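Local coordinates for probable histone-lysine N-methyltransferase, H3 lysine-9 specific SUVH9 (Arabidopsis thaliana, PDB 4NJ5), which takes part in RNA-directed DNA methylation and transposon silencing, probably binding methylated DNA and recruiting RNA polymerase V instead of methylating histones, at residues A152-L157 and S209-F214; S418-D423 and S464-V469; D408-P413 and D446-V451; Y279-Q284 and M454-C459. All coordinates share one frame; numbering follows the deposited sequence.

In the fold
Contact 1 belongs to the SRA domain and stands far from the rest: its centre is about 51 Å from that of contact 2, 60 Å from contact 4 and 67 Å from contact 3, on the opposite side of the chain's centre. The other three cluster in and around the SET domain. Contacts 3 and 4 lie about 14 Å apart between centres and touch, V451 CG1 meeting C459 SG at 3.5 Å. Contact 2 is about 21 Å from contact 3 and 23 Å from contact 4, centre to centre, touching neither. All four lie away from the triangular three-zinc cluster of the pre-SET cysteines.

Contact 1 (A152-L157 and S209-F214)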
loop_
_atom_site.group_PDB
_atom_site.type_symbol
_atom_site.label_atom_id
_atom_site.label_comp_id
_atom_site.label_asym_id
_atom_site.label_seq_id
_atom_site.Cartn_x
_atom_site.Cartn_y
_atom_site.Cartn_z
ATOM N N ALA A 152 22.315 -29.804 -3.518
ATOM C CA ALA A 152 22.873 -30.752 -4.479
ATOM C C ALA A 152 24.338 -31.084 -4.204
ATOM O O ALA A 152 24.878 -32.036 -4.760
ATOM C CB ALA A 152 22.694 -30.235 -5.897
ATOM N N GLU A 153 24.976 -30.293 -3.348
ATOM C CA GLU A 153 26.337 -30.572 -2.908
ATOM C C GLU A 153 26.561 -29.983 -1.518
ATOM O O GLU A 153 25.737 -29.209 -1.032
ATOM C CB GLU A 153 27.364 -30.016 -3.901
ATOM C CG GLU A 153 27.305 -28.510 -4.086
ATOM C CD GLU A 153 28.257 -28.011 -5.159
ATOM O OE1 GLU A 153 29.482 -28.211 -5.014
ATOM O OE2 GLU A 153 27.779 -27.419 -6.148
ATOM N N HIS A 154 27.666 -30.360 -0.882
ATOM C CA HIS A 154 27.995 -29.860 0.449
ATOM C C HIS A 154 28.168 -28.347 0.438
ATOM O O HIS A 154 28.794 -27.790 -0.465
ATOM C CB HIS A 154 29.278 -30.509 0.973
ATOM C CG HIS A 154 29.255 -32.002 0.958
ATOM N ND1 HIS A 154 28.230 -32.741 1.523
ATOM C CD2 HIS A 154 30.128 -32.909 0.461
ATOM C CE1 HIS A 154 28.475 -34.023 1.366
ATOM N NE2 HIS A 154 29.626 -34.156 0.724
ATOM N N GLN A 155 27.613 -27.680 1.441
ATOM C CA GLN A 155 27.812 -26.245 1.566
ATOM C C GLN A 155 29.253 -25.971 1.978
ATOM O O GLN A 155 29.932 -26.841 2.528
ATOM C CB GLN A 155 26.829 -25.640 2.570
ATOM C CG GLN A 155 25.399 -25.602 2.055
ATOM C CD GLN A 155 24.475 -24.753 2.910
ATOM O OE1 GLN A 155 24.874 -24.232 3.952
ATOM N NE2 GLN A 155 23.229 -24.611 2.468
ATOM N N ARG A 156 29.735 -24.772 1.684
ATOM C CA ARG A 156 31.072 -24.383 2.107
ATOM C C ARG A 156 31.024 -23.111 2.926
ATOM O O ARG A 156 30.180 -22.246 2.688
ATOM C CB ARG A 156 32.009 -24.255 0.901
ATOM C CG ARG A 156 32.344 -25.600 0.283
ATOM C CD ARG A 156 33.057 -25.491 -1.045
ATOM N NE ARG A 156 33.330 -26.810 -1.617
ATOM C CZ ARG A 156 34.451 -27.501 -1.424
ATOM N NH1 ARG A 156 35.428 -27.002 -0.679
ATOM N NH2 ARG A 156 34.597 -28.695 -1.980
ATOM N N LEU A 157 31.919 -23.015 3.903
ATOM C CA LEU A 157 31.964 -21.848 4.769
ATOM C C LEU A 157 32.670 -20.702 4.052
ATOM O O LEU A 157 33.784 -20.316 4.404
ATOM C CB LEU A 157 32.661 -22.183 6.084
ATOM C CG LEU A 157 32.478 -21.184 7.225
ATOM C CD1 LEU A 157 30.999 -20.986 7.524
ATOM C CD2 LEU A 157 33.229 -21.643 8.470
ATOM N N SER A 209 19.370 -35.715 2.679
ATOM C CA SER A 209 20.061 -35.865 1.411
ATOM C C SER A 209 21.481 -36.369 1.660
ATOM O O SER A 209 21.999 -37.188 0.906
ATOM C CB SER A 209 20.090 -34.524 0.680
ATOM O OG SER A 209 20.629 -33.510 1.508
ATOM N N GLY A 210 22.100 -35.881 2.731
ATOM C CA GLY A 210 23.451 -36.289 3.072
ATOM C C GLY A 210 24.483 -35.208 2.811
ATOM O O GLY A 210 25.677 -35.415 3.029
ATOM N N PHE A 211 24.030 -34.053 2.339
ATOM C CA PHE A 211 24.933 -32.940 2.075
ATOM C C PHE A 211 25.136 -32.103 3.329
ATOM O O PHE A 211 24.220 -31.941 4.134
ATOM C CB PHE A 211 24.404 -32.068 0.931
ATOM C CG PHE A 211 24.147 -32.829 -0.341
ATOM C CD1 PHE A 211 25.195 -33.394 -1.049
ATOM C CD2 PHE A 211 22.860 -32.978 -0.827
ATOM C CE1 PHE A 211 24.962 -34.097 -2.221
ATOM C CE2 PHE A 211 22.618 -33.678 -1.996
ATOM C CZ PHE A 211 23.671 -34.239 -2.694
ATOM N N GLY A 212 26.345 -31.581 3.500
ATOM C CA GLY A 212 26.636 -30.713 4.623
ATOM C C GLY A 212 26.075 -29.323 4.393
ATOM O O GLY A 212 26.221 -28.759 3.311
ATOM N N VAL A 213 25.413 -28.782 5.410
ATOM C CA VAL A 213 24.907 -27.415 5.370
ATOM C C VAL A 213 25.307 -26.691 6.654
ATOM O O VAL A 213 25.701 -27.323 7.639
ATOM C CB VAL A 213 23.370 -27.377 5.236
ATOM C CG1 VAL A 213 22.909 -28.200 4.032
ATOM C CG2 VAL A 213 22.712 -27.875 6.514
ATOM N N PHE A 214 25.214 -25.367 6.642
ATOM C CA PHE A 214 25.477 -24.593 7.847
ATOM C C PHE A 214 24.187 -23.975 8.392
ATOM O O PHE A 214 23.345 -23.495 7.633
ATOM C CB PHE A 214 26.537 -23.517 7.586
ATOM C CG PHE A 214 27.880 -24.072 7.194
ATOM C CD1 PHE A 214 28.226 -24.208 5.858
ATOM C CD2 PHE A 214 28.796 -24.462 8.160
ATOM C CE1 PHE A 214 29.463 -24.719 5.493
ATOM C CE2 PHE A 214 30.034 -24.973 7.800
ATOM C CZ PHE A 214 30.367 -25.100 6.465
#
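H154 and F211 meet as an offset edge-to-face aromatic pair, the rim of F211 directed at the imidazole face with the planes at 65° and the centroids 5.8 Å apart. In H154, CG stands anti to the carbonyl carbon (chi1 -54°), beside its own backbone N. ND1 accepts from G212 N at 3.0 Å in a nearly straight bond. The F211 ring lies face-on to the backbone of the other segment: E153 N sits over its centre, the carbonyl carbon of A152 nearer the rim, and A152 O comes to 3.3 Å from CZ. An alanine here would probably leave a gap against the A152-E153 peptide and take from the imidazole its aromatic partner, so that its rotation is less fixed. Further along, Q155 N gives a short bond to G212 O (2.6 Å), and the extended Q155 side chain crosses V213 to bring OE1 within 2.9 Å of F214 N. That donor stands 49° above the amide carbonyl plane, while NE2 at the other tip donates to G141 O, tying the loop to the residue just after strand 136-140. L157 closes the row: CD1 lies over the centre of the F214 ring, 4.1 Å from the centroid, and CB packs on CZ at 3.7 Å. The loop before helix 159-169 is thus laced to the start of strand 212-220 in the SRA sheet. Because ND1 acts as an acceptor, the H154 ring is probably neutral, with its proton on NE2.

Contact 2 (S418-D423 and S464-V469)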
loop_
_atom_site.group_PDB
_atom_site.type_symbol
_atom_site.label_atom_id
_atom_site.label_comp_id
_atom_site.label_asym_id
_atom_site.label_seq_id
_atom_site.Cartn_x
_atom_site.Cartn_y
_atom_site.Cartn_z
ATOM N N SER A 418 -4.916 16.591 -0.728
ATOM C CA SER A 418 -4.112 15.469 -1.177
ATOM C C SER A 418 -2.742 15.976 -1.608
ATOM O O SER A 418 -1.989 15.268 -2.278
ATOM C CB SER A 418 -4.803 14.764 -2.347
ATOM O OG SER A 418 -6.065 14.250 -1.960
ATOM N N ALA A 419 -2.426 17.205 -1.211
ATOM C CA ALA A 419 -1.247 17.904 -1.714
ATOM C C ALA A 419 0.059 17.235 -1.306
ATOM O O ALA A 419 1.091 17.430 -1.950
ATOM C CB ALA A 419 -1.264 19.363 -1.274
ATOM N N ARG A 420 0.009 16.446 -0.239
ATOM C CA ARG A 420 1.184 15.715 0.229
ATOM C C ARG A 420 1.695 14.723 -0.819
ATOM O O ARG A 420 2.895 14.457 -0.908
ATOM C CB ARG A 420 0.875 14.996 1.547
ATOM C CG ARG A 420 1.781 13.811 1.840
ATOM C CD ARG A 420 2.244 13.796 3.283
ATOM N NE ARG A 420 1.805 12.594 3.983
ATOM C CZ ARG A 420 2.538 11.945 4.880
ATOM N NH1 ARG A 420 2.057 10.861 5.470
ATOM N NH2 ARG A 420 3.751 12.378 5.187
ATOM N N TRP A 421 0.781 14.195 -1.625
ATOM C CA TRP A 421 1.126 13.143 -2.570
ATOM C C TRP A 421 0.996 13.593 -4.020
ATOM O O TRP A 421 0.725 12.779 -4.900
ATOM C CB TRP A 421 0.243 11.920 -2.323
ATOM C CG TRP A 421 0.227 11.483 -0.899
ATOM C CD1 TRP A 421 -0.609 11.925 0.083
ATOM C CD2 TRP A 421 1.099 10.529 -0.284
ATOM N NE1 TRP A 421 -0.320 11.297 1.270
ATOM C CE2 TRP A 421 0.727 10.434 1.073
ATOM C CE3 TRP A 421 2.154 9.736 -0.749
ATOM C CZ2 TRP A 421 1.370 9.583 1.968
ATOM C CZ3 TRP A 421 2.793 8.894 0.141
ATOM C CH2 TRP A 421 2.398 8.823 1.483
ATOM N N GLU A 422 1.196 14.880 -4.276
ATOM C CA GLU A 422 1.060 15.390 -5.638
ATOM C C GLU A 422 2.176 14.935 -6.581
ATOM O O GLU A 422 2.042 15.025 -7.798
ATOM C CB GLU A 422 0.879 16.914 -5.643
ATOM C CG GLU A 422 -0.521 17.350 -5.224
ATOM C CD GLU A 422 -0.719 18.853 -5.252
ATOM O OE1 GLU A 422 0.218 19.575 -5.645
ATOM O OE2 GLU A 422 -1.819 19.314 -4.878
ATOM N N ASP A 423 3.269 14.441 -6.010
ATOM C CA ASP A 423 4.381 13.928 -6.808
ATOM C C ASP A 423 4.136 12.499 -7.295
ATOM O O ASP A 423 4.988 11.900 -7.945
ATOM C CB ASP A 423 5.693 13.998 -6.025
ATOM C CG ASP A 423 6.173 15.419 -5.828
ATOM O OD1 ASP A 423 5.714 16.318 -6.573
ATOM O OD2 ASP A 423 7.021 15.641 -4.939
ATOM N N SER A 464 -5.827 13.784 9.753
ATOM C CA SER A 464 -4.380 13.880 9.928
ATOM C C SER A 464 -3.729 14.816 8.916
ATOM O O SER A 464 -4.108 14.843 7.745
ATOM C CB SER A 464 -3.733 12.499 9.820
ATOM O OG SER A 464 -2.326 12.590 9.945
ATOM N N THR A 465 -2.734 15.572 9.370
ATOM C CA THR A 465 -1.961 16.421 8.472
ATOM C C THR A 465 -0.994 15.582 7.634
ATOM O O THR A 465 -0.485 16.041 6.613
ATOM C CB THR A 465 -1.205 17.535 9.232
ATOM O OG1 THR A 465 -0.377 16.957 10.248
ATOM C CG2 THR A 465 -2.190 18.487 9.883
ATOM N N ASP A 466 -0.753 14.345 8.062
ATOM C CA ASP A 466 0.037 13.407 7.268
ATOM C C ASP A 466 -0.783 12.186 6.848
ATOM O O ASP A 466 -0.578 11.082 7.357
ATOM C CB ASP A 466 1.302 12.986 8.019
ATOM C CG ASP A 466 2.304 14.121 8.144
ATOM O OD1 ASP A 466 2.858 14.542 7.106
ATOM O OD2 ASP A 466 2.536 14.595 9.276
ATOM N N PRO A 467 -1.708 12.382 5.896
ATOM C CA PRO A 467 -2.652 11.330 5.508
ATOM C C PRO A 467 -2.038 10.275 4.592
ATOM O O PRO A 467 -1.128 10.575 3.820
ATOM C CB PRO A 467 -3.731 12.110 4.754
ATOM C CG PRO A 467 -2.983 13.233 4.124
ATOM C CD PRO A 467 -1.879 13.602 5.084
ATOM N N ASN A 468 -2.540 9.049 4.688
ATOM C CA ASN A 468 -2.149 7.985 3.769
ATOM C C ASN A 468 -3.238 7.698 2.739
ATOM O O ASN A 468 -3.169 6.713 2.003
ATOM C CB ASN A 468 -1.771 6.705 4.528
ATOM C CG ASN A 468 -2.851 6.249 5.499
ATOM O OD1 ASN A 468 -3.955 6.797 5.533
ATOM N ND2 ASN A 468 -2.533 5.229 6.294
ATOM N N VAL A 469 -4.246 8.565 2.698
ATOM C CA VAL A 469 -5.353 8.424 1.760
ATOM C C VAL A 469 -5.639 9.747 1.055
ATOM O O VAL A 469 -5.799 10.781 1.703
ATOM C CB VAL A 469 -6.641 7.954 2.466
ATOM C CG1 VAL A 469 -7.794 7.883 1.475
ATOM C CG2 VAL A 469 -6.424 6.604 3.140
#
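The HSxxPN segment of the SET pseudoknot, here running through S464-N468 (STDPN) into strand 469-475, is met at D466 and P467 by R420, in the 3-10 turn 419-420, and W421, the residue after it. W421 NE1 donates to P467 O at 2.8 Å; the oxygen lies at the indole edge, close to the ring plane, though the bond is bent, with an N-H...O angle of 141°. The same carbonyl oxygen is 3.6 Å from R420 NE, at the rim of the guanidinium. R420 CG stands anti to the backbone N (chi1 157°), and the chain then bends beyond it, crossing D466 at about a right angle. Here OD1 sits over a guanidinium face, 3.0 Å from NH2, with the two flat groups turned 55° apart. This salt bridge therefore rests on charge alone, since no N-H points at the oxygen. D466 OD1 has a second charged partner in R10, and R17 forms a cation-pi pair with W421; both arginines come from helix 8-35. Within its own segment, S464 OG accepts from D466 N at 3.0 Å, an ST turn just before the proline. T465 stands where active relatives usually carry a zinc-binding cysteine, in keeping with the loss of that site in SUVH9. N468 turns the other way, its amide donating to E499 O and accepting from S501 N. Held in this way, the HSxxPN segment forms the SET pseudoknot with the ExxxDY strand, while R420 and W421 pack on it from another part of the chain.

Contact 3 (D408-P413 and D446-V451); sequences DTLVYP and DFAMDV
The methyl group of A448 is the bump at the middle of this contact, settling into the hollow between L410 and Y412. Its CB lies 3.6 Å from Y412 CE1, off-centre against the ring in a CH-pi contact, and 3.9 Å from L410 CD2. Y412 points its CB away from the other segment, but chi1 (-65°) puts CG beside the backbone N, and the CE1 side of the ring comes to the alanine. L410 also lays CD1 against D450 OD1, 3.8 Å away. An alanine at L410 would probably open a gap beside the A448 methyl and remove the methyl contact with D450 OD1. On the other side of the paired backbones are two smaller fits. P413 CG rests over one face of the F447 ring, 4.2 Å from the centroid and displaced toward the rim, while P413 CD meets M449 CG. V411 and V451 cross at about a right angle, touching through their CG2 methyls at 3.9 Å. Between the two sets of side chains, V411 and M449 form a single antiparallel hydrogen-bonded pair, with V411 N to M449 O and M449 N to V411 O both at 2.8 Å and in the carbonyl planes. Both segments lie in the SET domain, loop 408-413 adding an edge to the small antiparallel pair of strands 393-395 and 448-450. A water bridges D408 OD2 and D450 OD1, which stand 4.9 Å apart, and D450 OD2 is hydrogen-bonded to S452 OG. These polar partners are likely to soften the repulsion between two neighbouring carboxylates beside an otherwise nonpolar interlock.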
loop_
_atom_site.group_PDB
_atom_site.type_symbol
_atom_site.label_atom_id
_atom_site.label_comp_id
_atom_site.label_asym_id
_atom_site.label_seq_id
_atom_site.Cartn_x
_atom_site.Cartn_y
_atom_site.Cartn_z
ATOM N N ASP A 408 -26.049 22.775 12.535
ATOM C CA ASP A 408 -25.444 21.493 12.177
ATOM C C ASP A 408 -24.054 21.655 11.563
ATOM O O ASP A 408 -23.748 22.678 10.950
ATOM C CB ASP A 408 -26.353 20.708 11.227
ATOM C CG ASP A 408 -27.748 20.518 11.785
ATOM O OD1 ASP A 408 -27.940 20.747 12.998
ATOM O OD2 ASP A 408 -28.653 20.138 11.013
ATOM N N THR A 409 -23.218 20.638 11.741
ATOM C CA THR A 409 -21.874 20.632 11.172
ATOM C C THR A 409 -21.869 19.854 9.861
ATOM O O THR A 409 -22.414 18.755 9.785
ATOM C CB THR A 409 -20.856 20.011 12.147
ATOM O OG1 THR A 409 -20.861 20.747 13.377
ATOM C CG2 THR A 409 -19.457 20.037 11.553
ATOM N N LEU A 410 -21.261 20.433 8.829
ATOM C CA LEU A 410 -21.251 19.831 7.498
ATOM C C LEU A 410 -19.835 19.555 6.996
ATOM O O LEU A 410 -18.893 20.271 7.337
ATOM C CB LEU A 410 -21.972 20.743 6.504
ATOM C CG LEU A 410 -23.433 20.447 6.157
ATOM C CD1 LEU A 410 -24.196 19.899 7.349
ATOM C CD2 LEU A 410 -24.101 21.711 5.636
ATOM N N VAL A 411 -19.694 18.519 6.176
ATOM C CA VAL A 411 -18.411 18.199 5.563
ATOM C C VAL A 411 -18.307 18.812 4.170
ATOM O O VAL A 411 -19.209 18.669 3.346
ATOM C CB VAL A 411 -18.193 16.680 5.462
ATOM C CG1 VAL A 411 -16.885 16.378 4.745
ATOM C CG2 VAL A 411 -18.200 16.057 6.846
ATOM N N TYR A 412 -17.203 19.504 3.918
ATOM C CA TYR A 412 -16.971 20.125 2.623
ATOM C C TYR A 412 -15.802 19.438 1.930
ATOM O O TYR A 412 -14.642 19.717 2.239
ATOM C CB TYR A 412 -16.700 21.623 2.786
ATOM C CG TYR A 412 -17.886 22.397 3.321
ATOM C CD1 TYR A 412 -18.750 23.062 2.460
ATOM C CD2 TYR A 412 -18.147 22.457 4.685
ATOM C CE1 TYR A 412 -19.839 23.771 2.944
ATOM C CE2 TYR A 412 -19.232 23.160 5.178
ATOM C CZ TYR A 412 -20.074 23.815 4.303
ATOM O OH TYR A 412 -21.157 24.513 4.789
ATOM N N PRO A 413 -16.109 18.529 0.992
ATOM C CA PRO A 413 -15.111 17.721 0.284
ATOM C C PRO A 413 -14.049 18.566 -0.410
ATOM O O PRO A 413 -12.926 18.097 -0.590
ATOM C CB PRO A 413 -15.946 16.951 -0.749
ATOM C CG PRO A 413 -17.247 17.678 -0.830
ATOM C CD PRO A 413 -17.476 18.242 0.529
ATOM N N ASP A 446 -18.091 22.793 -4.648
ATOM C CA ASP A 446 -18.574 23.675 -3.584
ATOM C C ASP A 446 -19.741 23.123 -2.769
ATOM O O ASP A 446 -20.239 23.800 -1.869
ATOM C CB ASP A 446 -18.919 25.069 -4.123
ATOM C CG ASP A 446 -19.961 25.043 -5.236
ATOM O OD1 ASP A 446 -20.791 24.115 -5.283
ATOM O OD2 ASP A 446 -19.948 25.974 -6.068
ATOM N N PHE A 447 -20.179 21.904 -3.070
ATOM C CA PHE A 447 -21.311 21.341 -2.337
ATOM C C PHE A 447 -20.915 20.815 -0.957
ATOM O O PHE A 447 -19.738 20.603 -0.668
ATOM C CB PHE A 447 -22.043 20.264 -3.153
ATOM C CG PHE A 447 -21.321 18.946 -3.232
ATOM C CD1 PHE A 447 -20.476 18.664 -4.294
ATOM C CD2 PHE A 447 -21.519 17.970 -2.264
ATOM C CE1 PHE A 447 -19.827 17.448 -4.375
ATOM C CE2 PHE A 447 -20.869 16.755 -2.341
ATOM C CZ PHE A 447 -20.024 16.494 -3.395
ATOM N N ALA A 448 -21.911 20.612 -0.106
ATOM C CA ALA A 448 -21.662 20.139 1.245
ATOM C C ALA A 448 -22.290 18.776 1.454
ATOM O O ALA A 448 -23.208 18.388 0.738
ATOM C CB ALA A 448 -22.197 21.133 2.264
ATOM N N MET A 449 -21.786 18.051 2.445
ATOM C CA MET A 449 -22.292 16.730 2.760
ATOM C C MET A 449 -22.664 16.647 4.227
ATOM O O MET A 449 -21.926 17.115 5.097
ATOM C CB MET A 449 -21.237 15.667 2.452
ATOM C CG MET A 449 -20.739 15.691 1.025
ATOM S SD MET A 449 -19.527 14.402 0.694
ATOM C CE MET A 449 -20.514 12.939 0.967
ATOM N N ASP A 450 -23.814 16.051 4.497
ATOM C CA ASP A 450 -24.185 15.721 5.859
ATOM C C ASP A 450 -23.895 14.239 6.074
ATOM O O ASP A 450 -24.300 13.399 5.267
ATOM C CB ASP A 450 -25.663 16.022 6.101
ATOM C CG ASP A 450 -26.060 15.849 7.550
ATOM O OD1 ASP A 450 -26.272 16.871 8.238
ATOM O OD2 ASP A 450 -26.154 14.694 8.006
ATOM N N VAL A 451 -23.178 13.930 7.151
ATOM C CA VAL A 451 -22.875 12.548 7.505
ATOM C C VAL A 451 -23.281 12.246 8.943
ATOM O O VAL A 451 -22.715 11.364 9.586
ATOM C CB VAL A 451 -21.374 12.223 7.320
ATOM C CG1 VAL A 451 -20.996 12.260 5.847
ATOM C CG2 VAL A 451 -20.509 13.184 8.127
HETATM O O HOH W 1 -28.165 17.226 10.131
HETATM O O HOH W 2 -24.705 17.586 10.105
#

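Contact 4 (Y279-Q284 and M454-C459)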
loop_
_atom_site.group_PDB
_atom_site.type_symbol
_atom_site.label_atom_id
_atom_site.label_comp_id
_atom_site.label_asym_id
_atom_site.label_seq_id
_atom_site.Cartn_x
_atom_site.Cartn_y
_atom_site.Cartn_z
ATOM N N TYR A 279 -26.141 4.889 13.085
ATOM C CA TYR A 279 -26.327 5.557 11.801
ATOM C C TYR A 279 -27.022 4.581 10.865
ATOM O O TYR A 279 -26.955 3.366 11.063
ATOM C CB TYR A 279 -24.992 5.976 11.177
ATOM C CG TYR A 279 -24.199 6.967 11.995
ATOM C CD1 TYR A 279 -24.413 8.333 11.868
ATOM C CD2 TYR A 279 -23.218 6.535 12.877
ATOM C CE1 TYR A 279 -23.678 9.241 12.613
ATOM C CE2 TYR A 279 -22.483 7.431 13.622
ATOM C CZ TYR A 279 -22.716 8.783 13.488
ATOM O OH TYR A 279 -21.982 9.676 14.235
ATOM N N GLU A 280 -27.690 5.105 9.845
ATOM C CA GLU A 280 -28.169 4.257 8.769
ATOM C C GLU A 280 -27.049 4.165 7.750
ATOM O O GLU A 280 -26.599 5.184 7.223
ATOM C CB GLU A 280 -29.427 4.836 8.128
ATOM C CG GLU A 280 -29.841 4.124 6.854
ATOM C CD GLU A 280 -31.078 4.722 6.223
ATOM O OE1 GLU A 280 -31.957 5.210 6.966
ATOM O OE2 GLU A 280 -31.166 4.709 4.978
ATOM N N TYR A 281 -26.585 2.950 7.485
ATOM C CA TYR A 281 -25.484 2.763 6.554
ATOM C C TYR A 281 -25.905 3.110 5.131
ATOM O O TYR A 281 -26.977 2.714 4.675
ATOM C CB TYR A 281 -24.936 1.336 6.612
ATOM C CG TYR A 281 -23.576 1.218 5.969
ATOM C CD1 TYR A 281 -22.418 1.309 6.729
ATOM C CD2 TYR A 281 -23.448 1.044 4.596
ATOM C CE1 TYR A 281 -21.174 1.214 6.142
ATOM C CE2 TYR A 281 -22.210 0.950 4.000
ATOM C CZ TYR A 281 -21.075 1.036 4.777
ATOM O OH TYR A 281 -19.836 0.945 4.184
ATOM N N LEU A 282 -25.048 3.854 4.439
ATOM C CA LEU A 282 -25.320 4.284 3.076
ATOM C C LEU A 282 -24.065 4.106 2.230
ATOM O O LEU A 282 -23.078 4.819 2.414
ATOM C CB LEU A 282 -25.769 5.744 3.070
ATOM C CG LEU A 282 -26.062 6.352 1.700
ATOM C CD1 LEU A 282 -27.185 5.596 0.994
ATOM C CD2 LEU A 282 -26.393 7.832 1.827
ATOM N N ALA A 283 -24.107 3.156 1.300
ATOM C CA ALA A 283 -22.904 2.729 0.589
ATOM C C ALA A 283 -22.451 3.715 -0.482
ATOM O O ALA A 283 -21.269 3.777 -0.818
ATOM C CB ALA A 283 -23.104 1.343 -0.009
ATOM N N GLN A 284 -23.392 4.478 -1.023
ATOM C CA GLN A 284 -23.077 5.461 -2.050
ATOM C C GLN A 284 -23.713 6.797 -1.693
ATOM O O GLN A 284 -24.802 6.833 -1.127
ATOM C CB GLN A 284 -23.584 4.996 -3.415
ATOM C CG GLN A 284 -23.035 3.655 -3.870
ATOM C CD GLN A 284 -23.392 3.351 -5.311
ATOM O OE1 GLN A 284 -22.895 3.997 -6.236
ATOM N NE2 GLN A 284 -24.268 2.372 -5.509
ATOM N N MET A 454 -26.799 9.456 7.748
ATOM C CA MET A 454 -26.494 8.394 6.806
ATOM C C MET A 454 -25.056 8.534 6.321
ATOM O O MET A 454 -24.639 9.615 5.896
ATOM C CB MET A 454 -27.481 8.420 5.636
ATOM C CG MET A 454 -28.921 8.144 6.074
ATOM S SD MET A 454 -30.186 8.856 5.002
ATOM C CE MET A 454 -29.939 7.906 3.504
ATOM N N ARG A 455 -24.302 7.440 6.408
ATOM C CA ARG A 455 -22.874 7.447 6.120
ATOM C C ARG A 455 -22.374 6.024 5.911
ATOM O O ARG A 455 -23.036 5.062 6.303
ATOM C CB ARG A 455 -22.117 8.061 7.294
ATOM C CG ARG A 455 -22.534 7.472 8.633
ATOM C CD ARG A 455 -21.457 7.625 9.677
ATOM N NE ARG A 455 -21.248 9.012 10.075
ATOM C CZ ARG A 455 -20.175 9.436 10.734
ATOM N NH1 ARG A 455 -19.212 8.579 11.050
ATOM N NH2 ARG A 455 -20.058 10.713 11.065
ATOM N N ASN A 456 -21.200 5.898 5.298
ATOM C CA ASN A 456 -20.540 4.606 5.131
ATOM C C ASN A 456 -19.284 4.522 5.996
ATOM O O ASN A 456 -19.027 5.405 6.818
ATOM C CB ASN A 456 -20.166 4.375 3.670
ATOM C CG ASN A 456 -19.004 5.250 3.216
ATOM O OD1 ASN A 456 -18.834 6.378 3.686
ATOM N ND2 ASN A 456 -18.200 4.732 2.295
ATOM N N VAL A 457 -18.501 3.468 5.788
ATOM C CA VAL A 457 -17.295 3.215 6.575
ATOM C C VAL A 457 -16.320 4.396 6.530
ATOM O O VAL A 457 -15.742 4.780 7.555
ATOM C CB VAL A 457 -16.592 1.905 6.114
ATOM C CG1 VAL A 457 -16.315 1.928 4.608
ATOM C CG2 VAL A 457 -15.312 1.658 6.904
ATOM N N ALA A 458 -16.184 4.991 5.348
ATOM C CA ALA A 458 -15.216 6.057 5.101
ATOM C C ALA A 458 -15.409 7.277 5.998
ATOM O O ALA A 458 -14.484 8.062 6.196
ATOM C CB ALA A 458 -15.253 6.470 3.636
ATOM N N CYS A 459 -16.613 7.436 6.539
ATOM C CA CYS A 459 -16.919 8.598 7.358
ATOM C C CYS A 459 -16.367 8.461 8.769
ATOM O O CYS A 459 -16.424 9.400 9.561
ATOM C CB CYS A 459 -18.425 8.858 7.382
ATOM S SG CYS A 459 -19.096 9.319 5.764
#
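L282 N donates to R455 O at 3.0 Å, approaching from 61° above the carbonyl plane, and V457 N donates to Y281 OH at 3.3 Å. That phenol also bonds E260 OE2, its stronger partner. A weak bond from R455 N to E280 O, 3.3 Å, completes the short parallel pairing of strands 280-281 and 454-455. Outward from this ladder, R455 lies flat on Y279, the guanidinium and ring planes 17° apart and their centres 4.2 Å from each other. CG of R455 takes the position between backbone N and carbonyl carbon (chi1 49°), and the chain passes obliquely across the ring face, CD over it and NE 3.5 Å from CE1. C459 CB covers the opposite face of the guanidinium, while NE donates to V451 O. The Y281 ring takes N456 CA over one face, in a CH-pi contact. On the outer side E280 and M454 run side by side, pointing the same way, and M454 CE reaches L282 CD2 at 3.9 Å. The R455 guanidinium is probably fixed by the stack, by C459 and by the NE bond. Its cation-pi stack adds to the backbone bonds that join the pre-SET segment to the SET domain.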